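Local coordinates for putative surface anchored protein (Clostridium perfringens B, PDB 4NI6), which probably serves as one repeat of the Ig-like shaft of a bacterial cell-surface adhesin, stabilised by an autocatalytically formed internal ester cross-link, at residues A[7-12]-A[18-23]; A[53-56]-A[62-65]; A[64-69]-A[88-93]. All blocks are in the same frame, centred on the assembly; numbering follows the deposited sequence. Where two conformers were deposited one is given.

In the fold
All three contacts lie in one Ig-like domain built only of strands and loops. Interaction 1 comes first along the chain and closes before interaction 2 opens; interaction 3 starts on Glu64 and Glu65, where interaction 2 ends. Interactions 2 and 3 have centres about 9 Å apart and touch, since Leu54 meets both Val66 and Ala67. Interaction 1 stands apart, its centre about 17 Å from that of interaction 2 and 14 Å from that of interaction 3. Interaction 2 pairs neighbouring strands within the mixed sheet, whereas interactions 1 and 3 each span from that sheet to the four-stranded one. Interactions 1 and 3 thus join the two layers, while interaction 2 knits one of them.

Interaction 1 (A[7-12]-A[18-23]); sequences VAADGV and KEALVS
The methyl group of Ala20 packs against the turn that closes strand 3-9, with its CB 3.4 Å from Val12 O. Beside it, CB of Ala9 meets CG2 of Val22 at 3.6 Å. With CG1 of Val22 anti to the backbone N (chi1 -179°), CG2 is the branch that reaches Ala9. Two alanines suit this narrow interface, where CB of Ala9 lies 4.2 Å from CB of Ala20. No direct hydrogen bond crosses the contact; instead a water donates to Ala9 O at 2.8 Å and to Leu21 O at 3.0 Å. Behind these contacts, a type I' turn from Ala9 to Val12 fixes the first segment. Asp10 sits in the left-handed region, which Asp and Asn enter more readily than most residues, and its OD1 is bonded to Asp32 N. At Gly11 (phi 89°) a CB would press on the carbonyl O of Asp10, which calls for glycine. Val31 of strand 31-39 touches both Ala9 and Val22. Strands 7-9 and 20-22 run nearly parallel, their axes 7.1 Å apart, and both are backbone-bonded to strand 121-139, Val7 to Ala134 and Ala20 to Thr136: an edge of the Ig-like beta sandwich where its layers come together beside a tight beta hairpin.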
loop_
_atom_site.group_PDB
_atom_site.type_symbol
_atom_site.label_atom_id
_atom_site.label_comp_id
_atom_site.label_asym_id
_atom_site.label_seq_id
_atom_site.Cartn_x
_atom_site.Cartn_y
_atom_site.Cartn_z
ATOM N N VAL A 7 -2.866 2.611 -5.675
ATOM C CA VAL A 7 -1.723 3.511 -5.734
ATOM C C VAL A 7 -2.014 4.718 -6.607
ATOM O O VAL A 7 -2.801 4.645 -7.532
ATOM C CB VAL A 7 -0.464 2.755 -6.239
ATOM C CG1 VAL A 7 -0.567 2.382 -7.717
ATOM C CG2 VAL A 7 0.815 3.521 -5.952
ATOM N N ALA A 8 -1.369 5.836 -6.284
ATOM C CA ALA A 8 -1.357 7.006 -7.166
ATOM C C ALA A 8 0.087 7.408 -7.353
ATOM O O ALA A 8 0.850 7.565 -6.386
ATOM C CB ALA A 8 -2.136 8.152 -6.554
ATOM N N ALA A 9 0.464 7.599 -8.615
ATOM C CA ALA A 9 1.822 7.981 -8.979
ATOM C C ALA A 9 1.743 9.338 -9.676
ATOM O O ALA A 9 1.110 9.471 -10.736
ATOM C CB ALA A 9 2.387 6.938 -9.921
ATOM N N ASP A 10 2.187 10.381 -8.984
ATOM C CA ASP A 10 1.960 11.748 -9.463
ATOM C C ASP A 10 0.455 11.990 -9.742
ATOM O O ASP A 10 0.085 12.726 -10.637
ATOM C CB ASP A 10 2.865 12.063 -10.663
ATOM C CG ASP A 10 4.418 12.060 -10.235
ATOM O OD1 ASP A 10 4.832 12.342 -8.884
ATOM O OD2 ASP A 10 5.188 12.061 -11.330
ATOM N N GLY A 11 -0.407 11.441 -8.891
ATOM C CA GLY A 11 -1.835 11.717 -9.000
ATOM C C GLY A 11 -2.587 10.758 -9.910
ATOM O O GLY A 11 -3.830 10.727 -9.886
ATOM N N VAL A 12 -1.835 9.948 -10.665
ATOM C CA VAL A 12 -2.406 8.990 -11.629
ATOM C C VAL A 12 -2.677 7.661 -10.908
ATOM O O VAL A 12 -1.758 7.074 -10.372
ATOM C CB VAL A 12 -1.424 8.740 -12.784
ATOM C CG1 VAL A 12 -2.019 7.705 -13.720
ATOM C CG2 VAL A 12 -1.122 10.056 -13.513
ATOM N N LYS A 18 -5.311 -1.939 -14.990
ATOM C CA LYS A 18 -4.231 -1.144 -15.613
ATOM C C LYS A 18 -3.387 -0.484 -14.543
ATOM O O LYS A 18 -3.897 0.277 -13.716
ATOM C CB LYS A 18 -4.814 -0.076 -16.564
ATOM C CG LYS A 18 -3.794 0.816 -17.275
ATOM C CD LYS A 18 -4.509 1.963 -17.981
ATOM C CE LYS A 18 -3.533 2.931 -18.640
ATOM N NZ LYS A 18 -4.251 4.003 -19.391
ATOM N N GLU A 19 -2.090 -0.777 -14.557
ATOM C CA GLU A 19 -1.139 -0.143 -13.654
ATOM C C GLU A 19 -1.142 1.375 -13.854
ATOM O O GLU A 19 -1.408 1.866 -14.964
ATOM C CB GLU A 19 0.284 -0.679 -13.929
ATOM C CG GLU A 19 0.489 -2.181 -13.815
ATOM C CD GLU A 19 0.154 -2.992 -15.056
ATOM O OE1 GLU A 19 -0.426 -2.459 -16.050
ATOM O OE2 GLU A 19 0.549 -4.191 -15.030
ATOM N N ALA A 20 -0.818 2.117 -12.799
ATOM C CA ALA A 20 -0.567 3.572 -12.939
ATOM C C ALA A 20 0.678 3.789 -13.787
ATOM O O ALA A 20 1.732 3.271 -13.464
ATOM C CB ALA A 20 -0.350 4.193 -11.577
ATOM N N LEU A 21 0.542 4.552 -14.866
ATOM C CA LEU A 21 1.677 4.809 -15.730
ATOM C C LEU A 21 2.304 6.183 -15.464
ATOM O O LEU A 21 1.614 7.198 -15.309
ATOM C CB LEU A 21 1.232 4.727 -17.196
ATOM C CG LEU A 21 0.756 3.359 -17.677
ATOM C CD1 LEU A 21 0.343 3.376 -19.135
ATOM C CD2 LEU A 21 1.758 2.253 -17.395
ATOM N N VAL A 22 3.617 6.162 -15.331
ATOM C CA VAL A 22 4.402 7.392 -15.258
ATOM C C VAL A 22 5.208 7.549 -16.537
ATOM O O VAL A 22 5.948 6.643 -16.899
ATOM C CB VAL A 22 5.395 7.346 -14.061
ATOM C CG1 VAL A 22 6.187 8.647 -13.977
ATOM C CG2 VAL A 22 4.679 7.067 -12.746
ATOM N N SER A 23 4.996 8.643 -17.259
ATOM C CA SER A 23 5.715 8.821 -18.507
ATOM C C SER A 23 7.197 8.937 -18.246
ATOM O O SER A 23 7.638 9.378 -17.181
ATOM C CB SER A 23 5.234 10.052 -19.271
ATOM O OG SER A 23 5.623 11.225 -18.589
HETATM O O HOH W 1 2.137 9.383 -13.313
#

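Interaction 2 (A[53-56]-A[62-65]); sequences KLMH and SLEE
Strands 47-57 and 63-74 form an antiparallel beta hairpin, and this contact lies near its turn. His56 and Glu64 are a hydrogen-bonded pair: His56 N donates a hydrogen bond to Glu64 O at 2.8 Å, and Glu64 N donates one to His56 O at 3.0 Å. The next pair, Met55 with Glu65, is non-hydrogen-bonded. There the Met55 chain, bent at chi2 and chi3, folds back over the neighbouring strand, so that SD rests 3.8 Å from CA of Glu65 and CE comes 3.7 Å from CB of Leu63. Methionine suits this place because its unbranched, flexible chain can bend twice and lie over the partner strand, reaching both residues; Phe101 of strand 97-106 also touches Met55 and Leu63. Further along, Lys53 and Glu65 form a salt bridge, with NZ of Lys53 2.9 Å from OE1 of Glu65. The ammonium comes from above the carboxylate, 36° out of its plane. Glu65 runs extended with CG anti to its N (chi1 -174°), which brings the acid across the lysine chain at a slant, OE1 lying 3.3 Å from CD of Lys53. Thr68 OG1 is a second partner of this NZ. On the side carrying His56 and Glu64, the histidine bonds Glu96 through NE2 and its ring meets Tyr98. Alternating hydrogen-bonded and non-hydrogen-bonded pairs define the antiparallel hairpin, here at the edge of the mixed sheet.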
loop_
_atom_site.group_PDB
_atom_site.type_symbol
_atom_site.label_atom_id
_atom_site.label_comp_id
_atom_site.label_asym_id
_atom_site.label_seq_id
_atom_site.Cartn_x
_atom_site.Cartn_y
_atom_site.Cartn_z
ATOM N N LYS A 53 4.742 -0.690 2.092
ATOM C CA LYS A 53 6.024 -0.917 1.433
ATOM C C LYS A 53 5.872 -0.742 -0.058
ATOM O O LYS A 53 4.902 -1.185 -0.675
ATOM C CB LYS A 53 6.533 -2.310 1.729
ATOM C CG LYS A 53 6.900 -2.498 3.196
ATOM C CD LYS A 53 7.339 -3.913 3.491
ATOM C CE LYS A 53 7.672 -4.062 4.969
ATOM N NZ LYS A 53 8.767 -3.105 5.329
ATOM N N LEU A 54 6.860 -0.074 -0.664
ATOM C CA LEU A 54 6.937 0.050 -2.114
ATOM C C LEU A 54 8.007 -0.936 -2.579
ATOM O O LEU A 54 9.162 -0.824 -2.177
ATOM C CB LEU A 54 7.325 1.481 -2.512
ATOM C CG LEU A 54 7.333 1.801 -3.999
ATOM C CD1 LEU A 54 5.960 1.589 -4.614
ATOM C CD2 LEU A 54 7.816 3.226 -4.224
ATOM N N MET A 55 7.598 -1.918 -3.374
ATOM C CA MET A 55 8.475 -3.023 -3.787
ATOM C C MET A 55 8.764 -2.932 -5.286
ATOM O O MET A 55 7.843 -2.793 -6.082
ATOM C CB MET A 55 7.753 -4.340 -3.538
ATOM C CG MET A 55 7.242 -4.523 -2.104
ATOM S SD MET A 55 8.515 -4.452 -0.805
ATOM C CE MET A 55 9.357 -5.971 -1.179
ATOM N N HIS A 56 10.035 -3.016 -5.644
ATOM C CA HIS A 56 10.458 -3.165 -7.030
ATOM C C HIS A 56 10.229 -4.592 -7.450
ATOM O O HIS A 56 10.698 -5.535 -6.801
ATOM C CB HIS A 56 11.925 -2.761 -7.107
ATOM C CG HIS A 56 12.543 -2.894 -8.460
ATOM N ND1 HIS A 56 13.874 -3.007 -8.605
ATOM C CD2 HIS A 56 12.004 -2.942 -9.738
ATOM C CE1 HIS A 56 14.190 -3.033 -9.914
ATOM N NE2 HIS A 56 13.058 -3.022 -10.616
ATOM N N SER A 62 10.898 -11.714 -8.411
ATOM C CA SER A 62 11.471 -11.345 -7.121
ATOM C C SER A 62 11.225 -9.878 -6.813
ATOM O O SER A 62 10.885 -9.097 -7.696
ATOM C CB SER A 62 12.964 -11.678 -7.053
ATOM O OG SER A 62 13.732 -10.759 -7.807
ATOM N N LEU A 63 11.282 -9.554 -5.523
ATOM C CA LEU A 63 10.974 -8.213 -5.031
ATOM C C LEU A 63 12.183 -7.639 -4.333
ATOM O O LEU A 63 12.973 -8.370 -3.747
ATOM C CB LEU A 63 9.816 -8.275 -4.037
ATOM C CG LEU A 63 8.533 -8.940 -4.527
ATOM C CD1 LEU A 63 7.561 -9.073 -3.362
ATOM C CD2 LEU A 63 7.898 -8.148 -5.673
ATOM N N GLU A 64 12.331 -6.324 -4.409
ATOM C CA GLU A 64 13.262 -5.615 -3.560
ATOM C C GLU A 64 12.617 -4.357 -3.027
ATOM O O GLU A 64 11.992 -3.611 -3.767
ATOM C CB GLU A 64 14.515 -5.289 -4.358
ATOM C CG GLU A 64 14.863 -6.441 -5.267
ATOM C CD GLU A 64 16.256 -6.353 -5.813
ATOM O OE1 GLU A 64 16.704 -7.360 -6.381
ATOM O OE2 GLU A 64 16.903 -5.292 -5.658
ATOM N N GLU A 65 12.689 -4.182 -1.716
ATOM C CA GLU A 65 12.046 -3.045 -1.083
ATOM C C GLU A 65 12.757 -1.755 -1.461
ATOM O O GLU A 65 13.984 -1.650 -1.346
ATOM C CB GLU A 65 12.024 -3.209 0.429
ATOM C CG GLU A 65 11.251 -2.130 1.150
ATOM C CD GLU A 65 11.233 -2.380 2.640
ATOM O OE1 GLU A 65 10.542 -3.315 3.088
ATOM O OE2 GLU A 65 11.892 -1.626 3.373
#

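Interaction 3 (A[64-69]-A[88-93]); sequences EEVATK and GNQKLQ
Val66 and Ala67 reach from the mixed sheet toward Gln90 and Leu92, which lie at and just beyond the end of strand 81-90 in the other sheet of the Ig-like sandwich. The two residues form a classic beta bulge, both facing Leu54 on the adjacent strand, and both point their side chains toward the 88-93 segment. In the conformer described, Val66 and Gln90 run antiparallel past one another, leaving CG1 of Val66 3.9 Å from OE1 of Gln90. The same conformer lies roughly perpendicular to Leu92, CG1 of Val66 meeting CD2 of Leu92 at 4.1 Å. Tyr98 touches both Val66 and Leu92, and Leu92 also packs on Val31, Leu137 and Val139, so a branched apolar side chain fits this position between layers. The methyl of Ala67 comes in obliquely, out of the plane of the Gln90 amide and nearly equidistant from its two ends, with CB 3.6 Å from OE1 and 3.8 Å from NE2. A small residue is apt there, because it lets the amide come close. Gln90 bends at chi2 (-70°), which carries its amide back along its own strand. The polar group is thereby held while its other end serves as a packing surface: NE2 of Gln90 is hydrogen-bonded to Phe87 O.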
loop_
_atom_site.group_PDB
_atom_site.type_symbol
_atom_site.label_atom_id
_atom_site.label_comp_id
_atom_site.label_asym_id
_atom_site.label_seq_id
_atom_site.Cartn_x
_atom_site.Cartn_y
_atom_site.Cartn_z
ATOM N N GLU A 64 12.331 -6.324 -4.409
ATOM C CA GLU A 64 13.262 -5.615 -3.560
ATOM C C GLU A 64 12.617 -4.357 -3.027
ATOM O O GLU A 64 11.992 -3.611 -3.767
ATOM C CB GLU A 64 14.515 -5.289 -4.358
ATOM C CG GLU A 64 14.863 -6.441 -5.267
ATOM C CD GLU A 64 16.256 -6.353 -5.813
ATOM O OE1 GLU A 64 16.704 -7.360 -6.381
ATOM O OE2 GLU A 64 16.903 -5.292 -5.658
ATOM N N GLU A 65 12.689 -4.182 -1.716
ATOM C CA GLU A 65 12.046 -3.045 -1.083
ATOM C C GLU A 65 12.757 -1.755 -1.461
ATOM O O GLU A 65 13.984 -1.650 -1.346
ATOM C CB GLU A 65 12.024 -3.209 0.429
ATOM C CG GLU A 65 11.251 -2.130 1.150
ATOM C CD GLU A 65 11.233 -2.380 2.640
ATOM O OE1 GLU A 65 10.542 -3.315 3.088
ATOM O OE2 GLU A 65 11.892 -1.626 3.373
ATOM N N VAL A 66 11.954 -0.782 -1.876
ATOM C CA VAL A 66 12.416 0.554 -2.241
ATOM C C VAL A 66 12.183 1.512 -1.082
ATOM O O VAL A 66 13.010 2.377 -0.822
ATOM C CB VAL A 66 11.654 1.082 -3.472
ATOM C CG1 VAL A 66 12.082 2.506 -3.814
ATOM C CG2 VAL A 66 11.873 0.150 -4.653
ATOM N N ALA A 67 11.016 1.400 -0.446
ATOM C CA ALA A 67 10.604 2.346 0.594
ATOM C C ALA A 67 9.673 1.612 1.554
ATOM O O ALA A 67 8.954 0.708 1.153
ATOM C CB ALA A 67 9.868 3.540 -0.002
ATOM N N THR A 68 9.650 2.075 2.794
ATOM C CA THR A 68 8.714 1.586 3.798
ATOM C C THR A 68 8.289 2.785 4.638
ATOM O O THR A 68 9.103 3.632 4.968
ATOM C CB THR A 68 9.350 0.435 4.613
ATOM O OG1 THR A 68 8.357 -0.155 5.468
ATOM C CG2 THR A 68 10.517 0.892 5.485
ATOM N N LYS A 69 7.028 2.759 5.076
ATOM C CA LYS A 69 6.506 3.790 5.956
ATOM C C LYS A 69 5.500 3.184 6.886
ATOM O O LYS A 69 4.643 2.425 6.443
ATOM C CB LYS A 69 5.821 4.888 5.152
ATOM C CG LYS A 69 5.415 6.061 6.011
ATOM C CD LYS A 69 5.009 7.247 5.163
ATOM C CE LYS A 69 4.170 8.234 5.956
ATOM N NZ LYS A 69 4.932 8.862 7.070
ATOM N N GLY A 88 5.740 10.018 -0.238
ATOM C CA GLY A 88 6.466 11.183 -0.737
ATOM C C GLY A 88 7.161 10.919 -2.059
ATOM O O GLY A 88 6.857 9.970 -2.777
ATOM N N ASN A 89 8.118 11.781 -2.353
ATOM C CA ASN A 89 8.872 11.701 -3.600
ATOM C C ASN A 89 9.830 10.520 -3.607
ATOM O O ASN A 89 10.577 10.320 -2.647
ATOM C CB ASN A 89 9.674 12.999 -3.813
ATOM C CG ASN A 89 10.445 13.015 -5.127
ATOM O OD1 ASN A 89 11.563 12.501 -5.202
ATOM N ND2 ASN A 89 9.764 13.408 -6.189
ATOM N N GLN A 90 9.737 9.694 -4.649
ATOM C CA GLN A 90 10.571 8.516 -4.774
ATOM C C GLN A 90 11.336 8.590 -6.072
ATOM O O GLN A 90 10.775 8.882 -7.128
ATOM C CB GLN A 90 9.694 7.258 -4.739
ATOM C CG GLN A 90 8.954 7.082 -3.409
ATOM C CD GLN A 90 9.915 6.732 -2.288
ATOM O OE1 GLN A 90 10.852 5.976 -2.496
ATOM N NE2 GLN A 90 9.629 7.201 -1.080
ATOM N N LYS A 91 12.617 8.300 -5.993
ATOM C CA LYS A 91 13.432 8.401 -7.198
ATOM C C LYS A 91 13.518 7.037 -7.904
ATOM O O LYS A 91 14.366 6.212 -7.570
ATOM C CB LYS A 91 14.813 9.038 -6.920
ATOM C CG LYS A 91 14.795 10.496 -6.424
ATOM C CD LYS A 91 14.657 11.543 -7.526
ATOM C CE LYS A 91 14.503 12.949 -6.940
ATOM N NZ LYS A 91 15.823 13.527 -6.509
ATOM N N LEU A 92 12.457 6.729 -8.654
ATOM C CA LEU A 92 12.249 5.420 -9.300
ATOM C C LEU A 92 12.960 5.262 -10.654
ATOM O O LEU A 92 13.378 6.253 -11.271
ATOM C CB LEU A 92 10.752 5.151 -9.472
ATOM C CG LEU A 92 9.948 5.246 -8.166
ATOM C CD1 LEU A 92 8.489 4.882 -8.379
ATOM C CD2 LEU A 92 10.541 4.320 -7.110
ATOM N N GLN A 93 13.160 4.008 -11.076
ATOM C CA GLN A 93 13.986 3.711 -12.259
ATOM C C GLN A 93 13.090 3.649 -13.486
ATOM O O GLN A 93 12.108 2.890 -13.538
ATOM C CB GLN A 93 14.705 2.366 -12.063
ATOM C CG GLN A 93 15.894 2.422 -11.109
ATOM C CD GLN A 93 16.387 1.044 -10.689
ATOM O OE1 GLN A 93 16.750 0.823 -9.474
ATOM N NE2 GLN A 93 16.438 0.120 -11.683
#